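Local coordinates for protein pyruvate synthase subunit PorC (Thermotoga maritima MSB8, PDB 2RAA) that serves as the gamma subunit of pyruvate synthase, the heterotetramer that converts pyruvate and CoA into acetyl-CoA and CO2 while reducing ferredoxin, at residues V133-A136 with T137-A140; G155-V158 with R159-I163; F181-E184 with V185-N189. All coordinates share one frame; numbering follows the deposited sequence.

Contact 1 of 3, residues V133-A136 with T137-A140; sequences VVDA and TDIA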
loop_
_atom_site.group_PDB
_atom_site.type_symbol
_atom_site.label_atom_id
_atom_site.label_comp_id
_atom_site.label_asym_id
_atom_site.label_seq_id
_atom_site.Cartn_x
_atom_site.Cartn_y
_atom_site.Cartn_z
ATOM N N VAL A 133 0.013 2.911 -10.641
ATOM C CA VAL A 133 -1.396 3.173 -10.335
ATOM C C VAL A 133 -2.204 1.890 -10.521
ATOM O O VAL A 133 -1.853 1.022 -11.334
ATOM C CB VAL A 133 -2.014 4.274 -11.262
ATOM C CG1 VAL A 133 -1.256 5.585 -11.168
ATOM C CG2 VAL A 133 -2.106 3.799 -12.718
ATOM N N VAL A 134 -3.283 1.757 -9.756
ATOM C CA VAL A 134 -4.144 0.571 -9.891
ATOM C C VAL A 134 -5.496 0.944 -9.316
ATOM O O VAL A 134 -5.571 1.683 -8.360
ATOM C CB VAL A 134 -3.596 -0.642 -9.137
ATOM C CG1 VAL A 134 -3.391 -0.315 -7.643
ATOM C CG2 VAL A 134 -4.469 -1.924 -9.361
ATOM N N ASP A 135 -6.558 0.439 -9.907
ATOM C CA ASP A 135 -7.936 0.790 -9.411
ATOM C C ASP A 135 -8.310 -0.205 -8.328
ATOM O O ASP A 135 -9.033 -1.203 -8.567
ATOM C CB ASP A 135 -8.904 0.732 -10.589
ATOM C CG ASP A 135 -10.311 1.065 -10.204
ATOM O OD1 ASP A 135 -10.532 1.477 -9.032
ATOM O OD2 ASP A 135 -11.176 0.865 -11.075
ATOM N N ALA A 136 -7.783 0.038 -7.124
ATOM C CA ALA A 136 -7.897 -0.955 -6.044
ATOM C C ALA A 136 -9.312 -0.954 -5.527
ATOM O O ALA A 136 -9.852 -2.004 -5.201
ATOM C CB ALA A 136 -6.943 -0.678 -4.930
ATOM N N THR A 137 -9.921 0.218 -5.475
ATOM C CA THR A 137 -11.336 0.285 -4.986
ATOM C C THR A 137 -12.240 -0.674 -5.725
ATOM O O THR A 137 -12.970 -1.454 -5.110
ATOM C CB THR A 137 -11.873 1.694 -5.090
ATOM O OG1 THR A 137 -10.990 2.534 -4.328
ATOM C CG2 THR A 137 -13.350 1.807 -4.534
ATOM N N ASP A 138 -12.181 -0.614 -7.048
ATOM C CA ASP A 138 -12.986 -1.480 -7.901
ATOM C C ASP A 138 -12.600 -2.934 -7.850
ATOM O O ASP A 138 -13.480 -3.793 -7.878
ATOM C CB ASP A 138 -12.995 -0.982 -9.345
ATOM C CG ASP A 138 -13.933 0.246 -9.550
ATOM O OD1 ASP A 138 -15.062 0.282 -8.997
ATOM O OD2 ASP A 138 -13.525 1.182 -10.278
ATOM N N ILE A 139 -11.301 -3.247 -7.790
ATOM C CA ILE A 139 -10.914 -4.637 -7.538
ATOM C C ILE A 139 -11.629 -5.188 -6.271
ATOM O O ILE A 139 -12.228 -6.288 -6.271
ATOM C CB ILE A 139 -9.370 -4.825 -7.389
ATOM C CG1 ILE A 139 -8.646 -4.445 -8.701
ATOM C CG2 ILE A 139 -9.099 -6.277 -6.958
ATOM C CD1 ILE A 139 -6.957 -4.632 -8.722
ATOM N N ALA A 140 -11.611 -4.405 -5.203
ATOM C CA ALA A 140 -12.229 -4.812 -3.942
ATOM C C ALA A 140 -13.743 -4.894 -4.045
ATOM O O ALA A 140 -14.368 -5.804 -3.472
ATOM C CB ALA A 140 -11.830 -3.826 -2.838
#
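Val-134 and Ile-139 make the tight side of this turn, CG2 of Val-134 lying 3.7 Å from CD1 of Ile-139 with the two side chains crossing at about a right angle. Chi1 of -63° sets Ile-139 CG1 anti to the carbonyl carbon, 3.3 Å from Asp-135 O, and the extended chi2 carries CD1 on to the valine. Met-153 and Pro-152 of helix 150-161 close over this side, touching Val-134, Ala-136 and Ile-139. The backbone here is firmly bonded: Ile-139 N donates to Asp-135 O at 3.2 Å, and Ala-140 N to Ala-136 O at 3.0 Å. The other side is polar and more open to solvent, and its capping bond is weak. With CG of Asp-135 anti to the backbone N (chi1 180°), its carboxylate reaches forward to the helix start, where OD1 accepts that 3.3 Å bond from Asp-138 N. The Asp-138 carboxylate stands across from it, the two planes 78° apart and the OD2 atoms of Asp-135 and Asp-138 separated by 2.5 Å. Asn-113 takes the neighbouring polar groups, accepting from Ala-136 N and bonding Thr-137 OG1. Asp-135 is also the centre of an inverse gamma turn, closed by a weak bond from Ala-136 N to Val-134 O. The whole is an aspartate N-cap on helix 136-143, set where the chain leaves strand 130-134 of the central sheet.

Contact 2 of 3, residues G155-V158 with R159-I163; sequences GALV and RVTGI
Helical bonds four residues apart join Gly-155 O to Arg-159 N (2.9 Å), Ala-156 O to Val-160 N (2.9 Å) and Val-158 O to Gly-162 N (2.8 Å), and helix 150-161 then stops at Gly-162, whose phi is positive (61°). An ST turn marks this C-terminal end: Thr-161 OG1 accepts from Ile-163 N at 3.1 Å while donating back to Leu-157 O at 2.6 Å. Thr-161 holds that hydroxyl between its own backbone N and carbonyl carbon (chi1 62°), where it can face both partners. Leu-157 O is thus gripped twice, by Thr-161 N and Thr-161 OG1, which come from opposite faces of its carbonyl plane. A valine here would probably leave Leu-157 O with the backbone donor alone and Ile-163 N without its acceptor, freeing the turn to shift. Val-160 lays CG1 against Ala-156 O, and its side chain also meets Val-200 and Ile-109. The Arg-159 chain bends at chi2 and carries its guanidinium group to helix 183-199, where NH1 bonds Tyr-197 O. Leu-157 packs on Val-87, Val-89, Leu-111 and Trp-24 of the sheet, and its CD1 comes obliquely to within 3.9 Å of Thr-161 CG2.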
loop_
_atom_site.group_PDB
_atom_site.type_symbol
_atom_site.label_atom_id
_atom_site.label_comp_id
_atom_site.label_asym_id
_atom_site.label_seq_id
_atom_site.Cartn_x
_atom_site.Cartn_y
_atom_site.Cartn_z
ATOM N N GLY A 155 -1.191 -5.890 -2.570
ATOM C CA GLY A 155 -0.739 -6.730 -3.675
ATOM C C GLY A 155 0.039 -5.943 -4.707
ATOM O O GLY A 155 1.109 -6.352 -5.168
ATOM N N ALA A 156 -0.492 -4.805 -5.092
ATOM C CA ALA A 156 0.248 -3.843 -5.936
ATOM C C ALA A 156 1.618 -3.539 -5.373
ATOM O O ALA A 156 2.596 -3.539 -6.090
ATOM C CB ALA A 156 -0.512 -2.573 -6.104
ATOM N N LEU A 157 1.684 -3.286 -4.074
ATOM C CA LEU A 157 2.955 -2.973 -3.405
ATOM C C LEU A 157 3.989 -4.067 -3.527
ATOM O O LEU A 157 5.180 -3.808 -3.770
ATOM C CB LEU A 157 2.693 -2.750 -1.922
ATOM C CG LEU A 157 3.833 -2.196 -1.062
ATOM C CD1 LEU A 157 4.427 -0.874 -1.604
ATOM C CD2 LEU A 157 3.261 -2.062 0.305
ATOM N N VAL A 158 3.533 -5.285 -3.264
ATOM C CA VAL A 158 4.378 -6.443 -3.326
ATOM C C VAL A 158 4.876 -6.601 -4.743
ATOM O O VAL A 158 6.049 -6.847 -4.968
ATOM C CB VAL A 158 3.620 -7.676 -2.862
ATOM C CG1 VAL A 158 4.317 -8.971 -3.364
ATOM C CG2 VAL A 158 3.472 -7.609 -1.347
ATOM N N ARG A 159 3.977 -6.427 -5.701
ATOM C CA ARG A 159 4.346 -6.479 -7.098
ATOM C C ARG A 159 5.413 -5.440 -7.472
ATOM O O ARG A 159 6.464 -5.820 -8.005
ATOM C CB ARG A 159 3.111 -6.367 -7.964
ATOM C CG ARG A 159 3.339 -6.316 -9.463
ATOM C CD ARG A 159 3.693 -7.674 -10.052
ATOM N NE ARG A 159 3.991 -7.524 -11.467
ATOM C CZ ARG A 159 3.101 -7.545 -12.458
ATOM N NH1 ARG A 159 1.806 -7.738 -12.238
ATOM N NH2 ARG A 159 3.520 -7.371 -13.699
ATOM N N VAL A 160 5.223 -4.161 -7.163
ATOM C CA VAL A 160 6.214 -3.136 -7.615
ATOM C C VAL A 160 7.484 -2.999 -6.811
ATOM O O VAL A 160 8.425 -2.376 -7.281
ATOM C CB VAL A 160 5.604 -1.729 -7.721
ATOM C CG1 VAL A 160 4.328 -1.802 -8.517
ATOM C CG2 VAL A 160 5.375 -1.100 -6.291
ATOM N N THR A 161 7.531 -3.553 -5.606
ATOM C CA THR A 161 8.739 -3.495 -4.780
ATOM C C THR A 161 9.402 -4.844 -4.548
ATOM O O THR A 161 10.548 -4.902 -4.155
ATOM C CB THR A 161 8.417 -2.989 -3.349
ATOM O OG1 THR A 161 7.510 -3.906 -2.716
ATOM C CG2 THR A 161 7.831 -1.592 -3.352
ATOM N N GLY A 162 8.660 -5.930 -4.684
ATOM C CA GLY A 162 9.193 -7.251 -4.313
ATOM C C GLY A 162 9.581 -7.370 -2.848
ATOM O O GLY A 162 10.334 -8.259 -2.495
ATOM N N ILE A 163 9.028 -6.531 -1.967
ATOM C CA ILE A 163 9.535 -6.459 -0.565
ATOM C C ILE A 163 9.340 -7.747 0.214
ATOM O O ILE A 163 10.114 -8.053 1.120
ATOM C CB ILE A 163 8.960 -5.245 0.172
ATOM C CG1 ILE A 163 9.592 -5.039 1.537
ATOM C CG2 ILE A 163 7.411 -5.368 0.290
ATOM C CD1 ILE A 163 11.112 -4.959 1.589
#

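Contact 3 of 3, residues F181-E184 with V185-N189; sequences FPQE and VIDAN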
loop_
_atom_site.group_PDB
_atom_site.type_symbol
_atom_site.label_atom_id
_atom_site.label_comp_id
_atom_site.label_asym_id
_atom_site.label_seq_id
_atom_site.Cartn_x
_atom_site.Cartn_y
_atom_site.Cartn_z
ATOM N N PHE A 181 -13.971 -17.569 10.167
ATOM C CA PHE A 181 -14.557 -17.217 8.877
ATOM C C PHE A 181 -14.516 -18.369 7.902
ATOM O O PHE A 181 -13.604 -19.189 7.966
ATOM C CB PHE A 181 -13.772 -16.098 8.227
ATOM C CG PHE A 181 -14.152 -14.733 8.682
ATOM C CD1 PHE A 181 -15.203 -14.062 8.076
ATOM C CD2 PHE A 181 -13.426 -14.091 9.684
ATOM C CE1 PHE A 181 -15.551 -12.779 8.476
ATOM C CE2 PHE A 181 -13.757 -12.801 10.090
ATOM C CZ PHE A 181 -14.824 -12.142 9.487
ATOM N N PRO A 182 -15.478 -18.408 6.965
ATOM C CA PRO A 182 -15.470 -19.445 5.938
ATOM C C PRO A 182 -14.430 -19.148 4.856
ATOM O O PRO A 182 -14.042 -17.994 4.660
ATOM C CB PRO A 182 -16.901 -19.418 5.377
ATOM C CG PRO A 182 -17.387 -18.046 5.623
ATOM C CD PRO A 182 -16.621 -17.490 6.812
ATOM N N GLN A 183 -14.004 -20.203 4.168
ATOM C CA GLN A 183 -12.926 -20.129 3.192
ATOM C C GLN A 183 -13.298 -19.178 2.078
ATOM O O GLN A 183 -12.453 -18.457 1.566
ATOM C CB GLN A 183 -12.604 -21.527 2.637
ATOM C CG GLN A 183 -11.173 -21.698 2.127
ATOM C CD GLN A 183 -10.138 -21.408 3.193
ATOM O OE1 GLN A 183 -9.066 -20.871 2.910
ATOM N NE2 GLN A 183 -10.464 -21.734 4.438
ATOM N N GLU A 184 -14.574 -19.184 1.721
ATOM C CA GLU A 184 -15.117 -18.292 0.712
ATOM C C GLU A 184 -14.605 -16.865 0.895
ATOM O O GLU A 184 -14.065 -16.269 -0.032
ATOM C CB GLU A 184 -16.639 -18.306 0.817
ATOM C CG GLU A 184 -17.355 -17.328 -0.080
ATOM C CD GLU A 184 -18.823 -17.141 0.326
ATOM O OE1 GLU A 184 -19.359 -17.951 1.135
ATOM O OE2 GLU A 184 -19.439 -16.170 -0.172
ATOM N N VAL A 185 -14.776 -16.329 2.099
ATOM C CA VAL A 185 -14.347 -14.967 2.384
ATOM C C VAL A 185 -12.817 -14.828 2.358
ATOM O O VAL A 185 -12.285 -13.813 1.896
ATOM C CB VAL A 185 -14.916 -14.463 3.713
ATOM C CG1 VAL A 185 -14.436 -13.047 4.001
ATOM C CG2 VAL A 185 -16.422 -14.491 3.646
ATOM N N ILE A 186 -12.119 -15.851 2.836
ATOM C CA ILE A 186 -10.669 -15.885 2.765
ATOM C C ILE A 186 -10.216 -15.832 1.319
ATOM O O ILE A 186 -9.366 -15.022 0.959
ATOM C CB ILE A 186 -10.072 -17.153 3.428
ATOM C CG1 ILE A 186 -10.339 -17.122 4.933
ATOM C CG2 ILE A 186 -8.553 -17.243 3.188
ATOM C CD1 ILE A 186 -9.659 -18.248 5.717
ATOM N N ASP A 187 -10.802 -16.675 0.483
ATOM C CA ASP A 187 -10.384 -16.753 -0.916
ATOM C C ASP A 187 -10.649 -15.446 -1.642
ATOM O O ASP A 187 -9.847 -15.022 -2.476
ATOM C CB ASP A 187 -11.071 -17.924 -1.623
ATOM C CG ASP A 187 -10.721 -19.281 -0.993
ATOM O OD1 ASP A 187 -9.546 -19.508 -0.609
ATOM O OD2 ASP A 187 -11.635 -20.123 -0.902
ATOM N N ALA A 188 -11.758 -14.808 -1.304
ATOM C CA ALA A 188 -12.127 -13.545 -1.924
ATOM C C ALA A 188 -11.058 -12.514 -1.622
ATOM O O ALA A 188 -10.669 -11.733 -2.502
ATOM C CB ALA A 188 -13.489 -13.071 -1.419
ATOM N N ASN A 189 -10.581 -12.511 -0.380
ATOM C CA ASN A 189 -9.555 -11.548 0.001
ATOM C C ASN A 189 -8.222 -11.846 -0.694
ATOM O O ASN A 189 -7.439 -10.925 -1.018
ATOM C CB ASN A 189 -9.388 -11.492 1.517
ATOM C CG ASN A 189 -10.497 -10.712 2.195
ATOM O OD1 ASN A 189 -10.311 -9.549 2.561
ATOM N ND2 ASN A 189 -11.670 -11.338 2.349
#
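Pro-182 O receives two weak bonds, from Val-185 N at 3.1 Å and from Ile-186 N at 3.4 Å, so the first turn after the N-cap proline is loosely closed. The next turn is firmer. Gln-183 O accepts from Asp-187 N at 2.7 Å, with a C=O...donor angle of 174°, and Glu-184 O accepts from Ala-188 N at 3.0 Å. Val-185 O has two donors, Asn-189 N and Asn-189 ND2, which approach from opposite faces of its carbonyl plane; the side-chain bond is the shorter, at 2.6 Å, and lies in the amide plane of Asn-189. Polar and apolar groups mix around Gln-183: its chain bends at chi2 (58°) and turns the amide back over Ile-186, with OE1 3.7 Å from CG2 of Ile-186 and NE2 close to CD1. Asp-187 OD2 lies alongside CG of Gln-183 at 3.4 Å. Val-185 spreads its two methyls, CG2 towards the Pro-182 ring and CG1 obliquely towards the ring of Phe-181. At this surface start of helix 183-199, Phe-177, beyond helix 166-176, meets Phe-181 edge-to-face and also touches Val-185, Ile-186 and Asn-189, while Ile-144, just past helix 136-143, touches Asn-189.

Overall arrangement
The three contacts follow in series along one alpha/beta chain, and together they comprise two helix starts and one helix end. Contacts 1 and 2 are partly buried and meet directly, where Val-134 CG1 packs on Ala-156 CB at 4.0 Å; contact 3 is a surface contact, its nearest atoms about 7 Å from contact 1 and 8 Å from contact 2. Helix 183-199 still joins them, since its later residues touch Ile-139 and bond Arg-159. Their chemistry differs with place: an acidic cap beside the sheet in contact 1, a threonine ST turn at a helix end packed against the strands in contact 2, and in contact 3 a proline at the N-cap position, with an asparagine amide bonded back to the helix backbone.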